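Local coordinates for protein metallo-beta-lactamase (PDB 3L6N) that hydrolyses the beta-lactam ring of penicillins, cephalosporins and carbapenems with the help of two zinc ions, making the bacterium resistant to these antibiotics, at residues 78-83 / 156-161; 13-18 / 146-151. One frame throughout, in Å; residues are numbered along the deposited sequence. Where two conformers were deposited one is given.

Contact 1. Residues 78-83 / 156-161; sequences HDDRAG and GGCLVK. With ZN (zinc ion), chain C; ZN (zinc ion), chain B.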
ATOM      1  N   HIS A  78      -8.328  -4.358   3.345  1.00  5.41           N
ATOM      2  CA  HIS A  78      -8.640  -3.566   4.533  1.00  6.04           C
ATOM      3  C   HIS A  78      -8.851  -2.079   4.257  1.00  6.30           C
ATOM      4  O   HIS A  78      -8.462  -1.559   3.211  1.00  6.46           O
ATOM      5  CB  HIS A  78      -7.547  -3.748   5.587  1.00  5.51           C
ATOM      6  CG  HIS A  78      -7.577  -5.077   6.274  1.00  5.21           C
ATOM      7  ND1 HIS A  78      -6.490  -5.583   6.957  1.00  6.90           N
ATOM      8  CD2 HIS A  78      -8.566  -5.995   6.399  1.00  7.58           C
ATOM      9  CE1 HIS A  78      -6.820  -6.751   7.486  1.00  7.44           C
ATOM     10  NE2 HIS A  78      -8.064  -7.030   7.150  1.00  7.95           N
ATOM     11  N   ASP A  79      -9.476  -1.405   5.217  1.00  7.02           N
ATOM     12  CA  ASP A  79      -9.854   0.016   5.070  1.00  7.47           C
ATOM     13  C   ASP A  79      -8.702   0.966   4.757  1.00  6.69           C
ATOM     14  O   ASP A  79      -8.904   1.977   4.078  1.00  7.12           O
ATOM     15  CB  ASP A  79     -10.521   0.516   6.348  1.00  8.08           C
ATOM     16  CG  ASP A  79     -11.883  -0.093   6.596  1.00 12.67           C
ATOM     17  OD1 ASP A  79     -12.398   0.133   7.712  1.00 17.21           O
ATOM     18  OD2 ASP A  79     -12.451  -0.779   5.723  1.00 17.22           O
ATOM     19  N   ASP A  80      -7.509   0.652   5.265  1.00  6.16           N
ATOM     20  CA  ASP A  80      -6.315   1.474   5.050  1.00  5.49           C
ATOM     21  C   ASP A  80      -5.609   1.136   3.739  1.00  5.30           C
ATOM     22  O   ASP A  80      -4.541   1.672   3.452  1.00  5.46           O
ATOM     23  CB  ASP A  80      -5.330   1.348   6.237  1.00  5.86           C
ATOM     24  CG  ASP A  80      -4.845  -0.076   6.459  1.00  7.36           C
ATOM     25  OD1 ASP A  80      -5.675  -0.999   6.515  1.00  6.87           O
ATOM     26  OD2 ASP A  80      -3.610  -0.274   6.605  1.00 10.94           O
ATOM     27  N   ARG A  81      -6.238   0.284   2.933  0.70  4.54           N
ATOM     28  CA  ARG A  81      -5.622  -0.211   1.710  0.70  4.68           C
ATOM     29  C   ARG A  81      -6.582   0.006   0.543  0.70  4.47           C
ATOM     30  O   ARG A  81      -6.549   1.058  -0.094  0.70  4.40           O
ATOM     31  CB  ARG A  81      -5.221  -1.682   1.872  0.70  4.72           C
ATOM     32  CG  ARG A  81      -4.335  -1.958   3.096  0.70  5.73           C
ATOM     33  CD  ARG A  81      -2.863  -1.669   2.822  0.70  7.21           C
ATOM     34  NE  ARG A  81      -2.538  -0.248   2.879  0.70  8.21           N
ATOM     35  CZ  ARG A  81      -1.295   0.226   2.926  0.70  9.54           C
ATOM     36  NH1 ARG A  81      -0.267  -0.612   2.916  0.70 10.08           N
ATOM     37  NH2 ARG A  81      -1.079   1.532   2.962  0.70  8.53           N
ATOM     38  N   ALA A  82      -7.464  -0.957   0.288  1.00  4.38           N
ATOM     39  CA  ALA A  82      -8.522  -0.764  -0.726  1.00  4.56           C
ATOM     40  C   ALA A  82      -9.489   0.353  -0.333  1.00  4.61           C
ATOM     41  O   ALA A  82      -9.962   1.107  -1.188  1.00  4.60           O
ATOM     42  CB  ALA A  82      -9.295  -2.057  -0.957  1.00  4.86           C
ATOM     43  N   GLY A  83      -9.791   0.448   0.955  1.00  4.72           N
ATOM     44  CA  GLY A  83     -10.802   1.400   1.418  1.00  5.36           C
ATOM     45  C   GLY A  83     -12.122   1.181   0.697  1.00  5.57           C
ATOM     46  O   GLY A  83     -12.539   0.035   0.471  1.00  6.26           O
ATOM     47  N   GLY A 156       6.109  -2.573   0.940  1.00  6.50           N
ATOM     48  CA  GLY A 156       5.876  -3.807   1.699  1.00  7.02           C
ATOM     49  C   GLY A 156       4.449  -3.965   2.171  1.00  7.32           C
ATOM     50  O   GLY A 156       3.961  -5.097   2.381  1.00  7.69           O
ATOM     51  N   GLY A 157       3.766  -2.832   2.342  1.00  7.33           N
ATOM     52  CA  GLY A 157       2.439  -2.829   2.934  1.00  6.95           C
ATOM     53  C   GLY A 157       2.456  -3.440   4.321  1.00  7.08           C
ATOM     54  O   GLY A 157       3.495  -3.505   4.987  1.00  6.83           O
ATOM     55  N   CYS A 158       1.311  -3.947   4.736  0.70  6.81           N
ATOM     56  CA  CYS A 158       1.143  -4.322   6.122  0.70  6.76           C
ATOM     57  C   CYS A 158       1.738  -5.707   6.418  0.70  6.83           C
ATOM     58  O   CYS A 158       1.802  -6.132   7.572  0.70  7.04           O
ATOM     59  CB  CYS A 158      -0.329  -4.165   6.509  0.70  7.08           C
ATOM     60  SG  CYS A 158      -0.979  -2.552   5.900  0.70  5.30           S
ATOM     61  N   LEU A 159       2.218  -6.376   5.368  1.00  6.90           N
ATOM     62  CA  LEU A 159       3.036  -7.588   5.505  1.00  7.26           C
ATOM     63  C   LEU A 159       4.339  -7.261   6.251  1.00  7.96           C
ATOM     64  O   LEU A 159       4.875  -8.098   6.986  1.00  8.13           O
ATOM     65  CB  LEU A 159       3.342  -8.152   4.115  1.00  7.34           C
ATOM     66  CG  LEU A 159       4.280  -9.361   3.990  1.00  7.60           C
ATOM     67  CD1 LEU A 159       3.654 -10.600   4.654  1.00  7.74           C
ATOM     68  CD2 LEU A 159       4.581  -9.617   2.526  1.00  9.65           C
ATOM     69  N   VAL A 160       4.836  -6.041   6.063  1.00  7.26           N
ATOM     70  CA  VAL A 160       6.060  -5.589   6.710  1.00  7.96           C
ATOM     71  C   VAL A 160       5.745  -4.641   7.857  1.00  8.40           C
ATOM     72  O   VAL A 160       5.139  -3.579   7.672  1.00  8.09           O
ATOM     73  CB  VAL A 160       7.008  -4.899   5.708  1.00  7.39           C
ATOM     74  CG1 VAL A 160       8.308  -4.445   6.409  1.00  7.99           C
ATOM     75  CG2 VAL A 160       7.325  -5.829   4.543  1.00  7.72           C
ATOM     76  N   LYS A 161       6.157  -5.040   9.054  1.00  9.51           N
ATOM     77  CA  LYS A 161       6.061  -4.192  10.237  1.00 10.16           C
ATOM     78  C   LYS A 161       7.201  -3.181  10.290  1.00 10.28           C
ATOM     79  O   LYS A 161       8.308  -3.475   9.844  1.00 10.47           O
ATOM     80  CB  LYS A 161       6.105  -5.049  11.511  1.00 10.64           C
ATOM     81  CG  LYS A 161       5.028  -6.136  11.583  1.00 12.45           C
ATOM     82  CD  LYS A 161       3.620  -5.553  11.544  1.00 15.12           C
ATOM     83  CE  LYS A 161       3.347  -4.633  12.717  1.00 16.29           C
ATOM     84  NZ  LYS A 161       2.056  -3.895  12.578  1.00 19.69           N
TER
HETATM   85 ZN    ZN C 302      -2.592  -1.925   7.264  0.70 12.23          ZN
HETATM   86 ZN    ZN B 301      -4.585  -4.944   6.891  1.00  9.28          ZN
HETATM   87  O   HOH W   1      -4.298  -3.114   7.359  1.00 10.54           O
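Asp80 and Cys158 are joined through a metal: no hydrogen bond runs between 78-83 and 156-161, and one zinc ion ties the two segments together. Asp80 OD2 binds this zinc at 2.0 Å and Cys158 SG binds it at 2.2 Å, one from each segment, while His200 supplies a further ligand. The carboxylate is split in its duties. OD2 goes to the metal, and Asp80 OD1 accepts a 2.7 Å hydrogen bond from the oxygen of water 1, the water that bridges to the second zinc. There His78 ND1 binds, together with His76 and His139, and the far nitrogen of the same imidazole, NE2, is held by Glu173, which fixes the rotation of the ring. Asp80 puts its CG between the backbone N and the carbonyl carbon (chi1 60°), which brings OD2 to the zinc.

Behind the sulfur lies Arg81. Its chain bends twice, at chi2 and chi3, and in the conformer given this brings Arg81 NH1 to 3.6 Å from Cys158 SG, an oblique approach. In that same conformer Gly157 CA meets the guanidinium at its edge, 3.5 Å from Arg81 NH1. NE donates a fairly straight bond to Asp80 O, while NH2 is taken by Asn32 O and Asp46 adds a salt bridge. Backbone atoms shape the first segment too: His78 O accepts the backbone N-H groups of Arg81 and Gly83, which keeps the loop tightly turned. This is the dinuclear zinc site of a class B metallo-beta-lactamase.

Contact 2. Residues 13-18 / 146-151; sequences NNLHIY and VWFPKY
Leu15 packs against the faces of both Phe148 and Tyr151, and with it the two beta-sheets of the metallo-beta-lactamase fold pack face to face: strand 15-24 belongs to one, strand 145-148 to the other. The tight part is all carbon. Leu15 sends CD1 over the face of Phe148, 3.8 Å from the ring centroid and only 10° off the normal, so a methyl sits almost squarely above the middle of the ring. Its CB lies over the face of Tyr151, nearer the rim, 3.9 Å from that centroid. The remaining methyl, Leu15 CD2, rests 3.7 Å from Tyr151 CB and also reaches Phe148. With CG anti to the backbone N (chi1 -175°), the methyls lie beside Tyr151 CB and over Phe148 while CB stays on the Tyr151 ring. Met34 and Val153 touch the same leucine, and Phe45 meets Phe148 edge-to-face, so the hydrophobic layer continues on into the fold.

Toward solvent the packing thins and turns polar. Asn14 is partly exposed, and it borders the far end of the Tyr151 ring without bonding to it. Glu128 gathers the polar ends instead, OE1 taking the tyrosine hydroxyl and OE2 the amide ND2 of Asn14. Between the two segments, this outer side comes down to Asn14 CB resting 3.3 Å from Tyr151 OH.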
ATOM      1  N   ASN A  13      12.087  11.914  -8.184  1.00  5.87           N
ATOM      2  CA  ASN A  13      11.101  12.821  -8.787  1.00  6.20           C
ATOM      3  C   ASN A  13       9.647  12.349  -8.628  1.00  5.55           C
ATOM      4  O   ASN A  13       8.795  13.110  -8.159  1.00  5.80           O
ATOM      5  CB  ASN A  13      11.432  13.085 -10.270  1.00  6.66           C
ATOM      6  CG  ASN A  13      10.746  14.312 -10.823  1.00  8.61           C
ATOM      7  OD1 ASN A  13      10.508  15.293 -10.109  1.00  9.03           O
ATOM      8  ND2 ASN A  13      10.462  14.283 -12.124  1.00 10.19           N
ATOM      9  N   ASN A  14       9.382  11.092  -8.990  1.00  4.96           N
ATOM     10  CA  ASN A  14       8.010  10.658  -9.239  1.00  4.76           C
ATOM     11  C   ASN A  14       7.384   9.710  -8.224  1.00  4.53           C
ATOM     12  O   ASN A  14       6.146   9.645  -8.140  1.00  4.50           O
ATOM     13  CB  ASN A  14       7.875  10.047 -10.646  1.00  5.11           C
ATOM     14  CG  ASN A  14       7.835  11.103 -11.739  1.00  7.52           C
ATOM     15  OD1 ASN A  14       7.877  12.304 -11.471  1.00  9.08           O
ATOM     16  ND2 ASN A  14       7.777  10.649 -12.993  1.00 11.76           N
ATOM     17  N   LEU A  15       8.213   8.977  -7.479  1.00  4.30           N
ATOM     18  CA  LEU A  15       7.690   8.014  -6.512  1.00  4.30           C
ATOM     19  C   LEU A  15       7.562   8.642  -5.126  1.00  4.69           C
ATOM     20  O   LEU A  15       8.557   9.054  -4.510  1.00  4.77           O
ATOM     21  CB  LEU A  15       8.555   6.746  -6.458  1.00  4.73           C
ATOM     22  CG  LEU A  15       8.004   5.636  -5.561  1.00  4.30           C
ATOM     23  CD1 LEU A  15       6.645   5.134  -6.076  1.00  4.75           C
ATOM     24  CD2 LEU A  15       9.020   4.510  -5.544  1.00  4.24           C
ATOM     25  N   HIS A  16       6.329   8.697  -4.636  1.00  3.49           N
ATOM     26  CA  HIS A  16       6.043   9.365  -3.365  1.00  3.75           C
ATOM     27  C   HIS A  16       5.514   8.420  -2.311  1.00  3.93           C
ATOM     28  O   HIS A  16       4.666   7.571  -2.595  1.00  4.42           O
ATOM     29  CB  HIS A  16       4.999  10.471  -3.566  1.00  3.02           C
ATOM     30  CG  HIS A  16       5.467  11.628  -4.402  1.00  3.52           C
ATOM     31  ND1 HIS A  16       5.682  11.524  -5.762  1.00  3.26           N
ATOM     32  CD2 HIS A  16       5.724  12.919  -4.080  1.00  4.12           C
ATOM     33  CE1 HIS A  16       6.058  12.702  -6.237  1.00  3.40           C
ATOM     34  NE2 HIS A  16       6.088  13.566  -5.238  1.00  4.48           N
ATOM     35  N   ILE A  17       6.011   8.586  -1.084  1.00  4.36           N
ATOM     36  CA  ILE A  17       5.432   7.974   0.110  1.00  4.52           C
ATOM     37  C   ILE A  17       4.480   9.010   0.662  1.00  4.32           C
ATOM     38  O   ILE A  17       4.845  10.169   0.739  1.00  4.63           O
ATOM     39  CB  ILE A  17       6.509   7.708   1.179  1.00  4.97           C
ATOM     40  CG1 ILE A  17       7.561   6.738   0.634  1.00  6.96           C
ATOM     41  CG2 ILE A  17       5.870   7.186   2.480  1.00  5.46           C
ATOM     42  CD1 ILE A  17       8.969   7.034   1.158  1.00 11.97           C
ATOM     43  N   TYR A  18       3.257   8.615   1.000  1.00  4.75           N
ATOM     44  CA  TYR A  18       2.365   9.533   1.713  1.00  4.72           C
ATOM     45  C   TYR A  18       1.772   8.882   2.954  1.00  5.24           C
ATOM     46  O   TYR A  18       1.475   7.689   2.970  1.00  6.44           O
ATOM     47  CB  TYR A  18       1.305  10.173   0.796  1.00  4.56           C
ATOM     48  CG  TYR A  18       0.113   9.322   0.404  1.00  4.33           C
ATOM     49  CD1 TYR A  18      -1.099   9.430   1.095  1.00  6.37           C
ATOM     50  CD2 TYR A  18       0.170   8.455  -0.685  1.00  4.28           C
ATOM     51  CE1 TYR A  18      -2.213   8.686   0.727  1.00  5.23           C
ATOM     52  CE2 TYR A  18      -0.949   7.703  -1.073  1.00  4.61           C
ATOM     53  CZ  TYR A  18      -2.137   7.824  -0.359  1.00  4.85           C
ATOM     54  OH  TYR A  18      -3.248   7.086  -0.706  1.00  5.30           O
ATOM     55  N   VAL A 146       4.496  -4.224  -3.750  1.00  5.63           N
ATOM     56  CA  VAL A 146       4.691  -3.554  -5.028  1.00  5.73           C
ATOM     57  C   VAL A 146       6.153  -3.184  -5.200  1.00  5.63           C
ATOM     58  O   VAL A 146       6.735  -2.468  -4.376  1.00  6.14           O
ATOM     59  CB  VAL A 146       3.801  -2.287  -5.192  1.00  4.93           C
ATOM     60  CG1 VAL A 146       3.884  -1.777  -6.629  1.00  5.09           C
ATOM     61  CG2 VAL A 146       2.339  -2.604  -4.837  1.00  6.17           C
ATOM     62  N   TRP A 147       6.752  -3.706  -6.271  1.00  6.27           N
ATOM     63  CA  TRP A 147       8.162  -3.450  -6.570  1.00  7.02           C
ATOM     64  C   TRP A 147       8.287  -2.393  -7.656  1.00  6.62           C
ATOM     65  O   TRP A 147       7.612  -2.471  -8.683  1.00  6.18           O
ATOM     66  CB  TRP A 147       8.823  -4.760  -7.027  1.00  7.18           C
ATOM     67  CG  TRP A 147      10.245  -4.627  -7.544  1.00  9.56           C
ATOM     68  CD1 TRP A 147      10.700  -4.981  -8.782  1.00 12.30           C
ATOM     69  CD2 TRP A 147      11.381  -4.128  -6.823  1.00 10.46           C
ATOM     70  NE1 TRP A 147      12.051  -4.725  -8.881  1.00 11.86           N
ATOM     71  CE2 TRP A 147      12.494  -4.206  -7.694  1.00 12.26           C
ATOM     72  CE3 TRP A 147      11.569  -3.632  -5.529  1.00 10.74           C
ATOM     73  CZ2 TRP A 147      13.775  -3.793  -7.311  1.00 12.44           C
ATOM     74  CZ3 TRP A 147      12.846  -3.221  -5.145  1.00 12.00           C
ATOM     75  CH2 TRP A 147      13.930  -3.308  -6.036  1.00 13.16           C
ATOM     76  N   PHE A 148       9.150  -1.408  -7.412  1.00  7.27           N
ATOM     77  CA  PHE A 148       9.391  -0.310  -8.344  1.00  7.59           C
ATOM     78  C   PHE A 148      10.836  -0.385  -8.849  1.00  8.67           C
ATOM     79  O   PHE A 148      11.736   0.191  -8.235  1.00  8.49           O
ATOM     80  CB  PHE A 148       9.135   1.030  -7.642  1.00  7.80           C
ATOM     81  CG  PHE A 148       7.708   1.208  -7.184  1.00  5.53           C
ATOM     82  CD1 PHE A 148       7.336   0.884  -5.880  1.00  6.14           C
ATOM     83  CD2 PHE A 148       6.744   1.692  -8.060  1.00  4.45           C
ATOM     84  CE1 PHE A 148       6.011   1.046  -5.456  1.00  5.95           C
ATOM     85  CE2 PHE A 148       5.406   1.854  -7.652  1.00  6.84           C
ATOM     86  CZ  PHE A 148       5.055   1.537  -6.339  1.00  5.61           C
ATOM     87  N   PRO A 149      11.056  -1.109  -9.965  1.00  9.62           N
ATOM     88  CA  PRO A 149      12.427  -1.465 -10.367  1.00 10.91           C
ATOM     89  C   PRO A 149      13.341  -0.282 -10.660  1.00 11.73           C
ATOM     90  O   PRO A 149      14.540  -0.355 -10.362  1.00 12.22           O
ATOM     91  CB  PRO A 149      12.225  -2.331 -11.615  1.00 10.70           C
ATOM     92  CG  PRO A 149      10.858  -2.059 -12.099  1.00 11.14           C
ATOM     93  CD  PRO A 149      10.053  -1.716 -10.854  1.00  9.52           C
ATOM     94  N   LYS A 150      12.783   0.791 -11.216  1.00 11.93           N
ATOM     95  CA  LYS A 150      13.574   1.989 -11.524  1.00 12.68           C
ATOM     96  C   LYS A 150      13.920   2.838 -10.294  1.00 12.22           C
ATOM     97  O   LYS A 150      14.770   3.736 -10.370  1.00 13.30           O
ATOM     98  CB  LYS A 150      12.876   2.825 -12.602  1.00 12.92           C
ATOM     99  CG  LYS A 150      12.477   2.040 -13.861  1.00 16.17           C
ATOM    100  CD  LYS A 150      13.688   1.482 -14.616  1.00 19.59           C
ATOM    101  CE  LYS A 150      13.350   1.249 -16.080  1.00 22.06           C
ATOM    102  NZ  LYS A 150      14.560   0.912 -16.890  1.00 23.44           N
ATOM    103  N   TYR A 151      13.283   2.544  -9.162  1.00 11.21           N
ATOM    104  CA  TYR A 151      13.477   3.288  -7.919  1.00 10.08           C
ATOM    105  C   TYR A 151      14.164   2.482  -6.826  1.00 10.51           C
ATOM    106  O   TYR A 151      14.599   3.045  -5.819  1.00 10.67           O
ATOM    107  CB  TYR A 151      12.121   3.804  -7.409  1.00  9.61           C
ATOM    108  CG  TYR A 151      11.449   4.721  -8.398  1.00  8.30           C
ATOM    109  CD1 TYR A 151      10.608   4.218  -9.396  1.00  6.33           C
ATOM    110  CD2 TYR A 151      11.668   6.093  -8.346  1.00  6.67           C
ATOM    111  CE1 TYR A 151       9.999   5.063 -10.319  1.00  6.88           C
ATOM    112  CE2 TYR A 151      11.065   6.943  -9.255  1.00  5.53           C
ATOM    113  CZ  TYR A 151      10.237   6.425 -10.237  1.00  7.01           C
ATOM    114  OH  TYR A 151       9.651   7.276 -11.141  1.00  7.35           O
TER

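Overall arrangement
Both contacts are buried, yet they do different work. The centre of contact 1 lies about 5 Å from the centre of the chain, and a shared zinc ion, not hydrogen bonds or salt bridges, joins segments that bury little surface against each other. Contact 2, its centre about 12 Å from that of the chain, buries nearly twice the area by aliphatic-on-aromatic packing between the two sheets, with one edge partly exposed. The centres of contact 1 and contact 2 are about 17 Å apart. Strands 145-148 and 153-157 connect them, consecutive in the chain and antiparallel neighbours in one sheet: strand 145-148 supplies Phe148 to contact 2, and the chain just past Gly157 supplies a zinc ligand of contact 1.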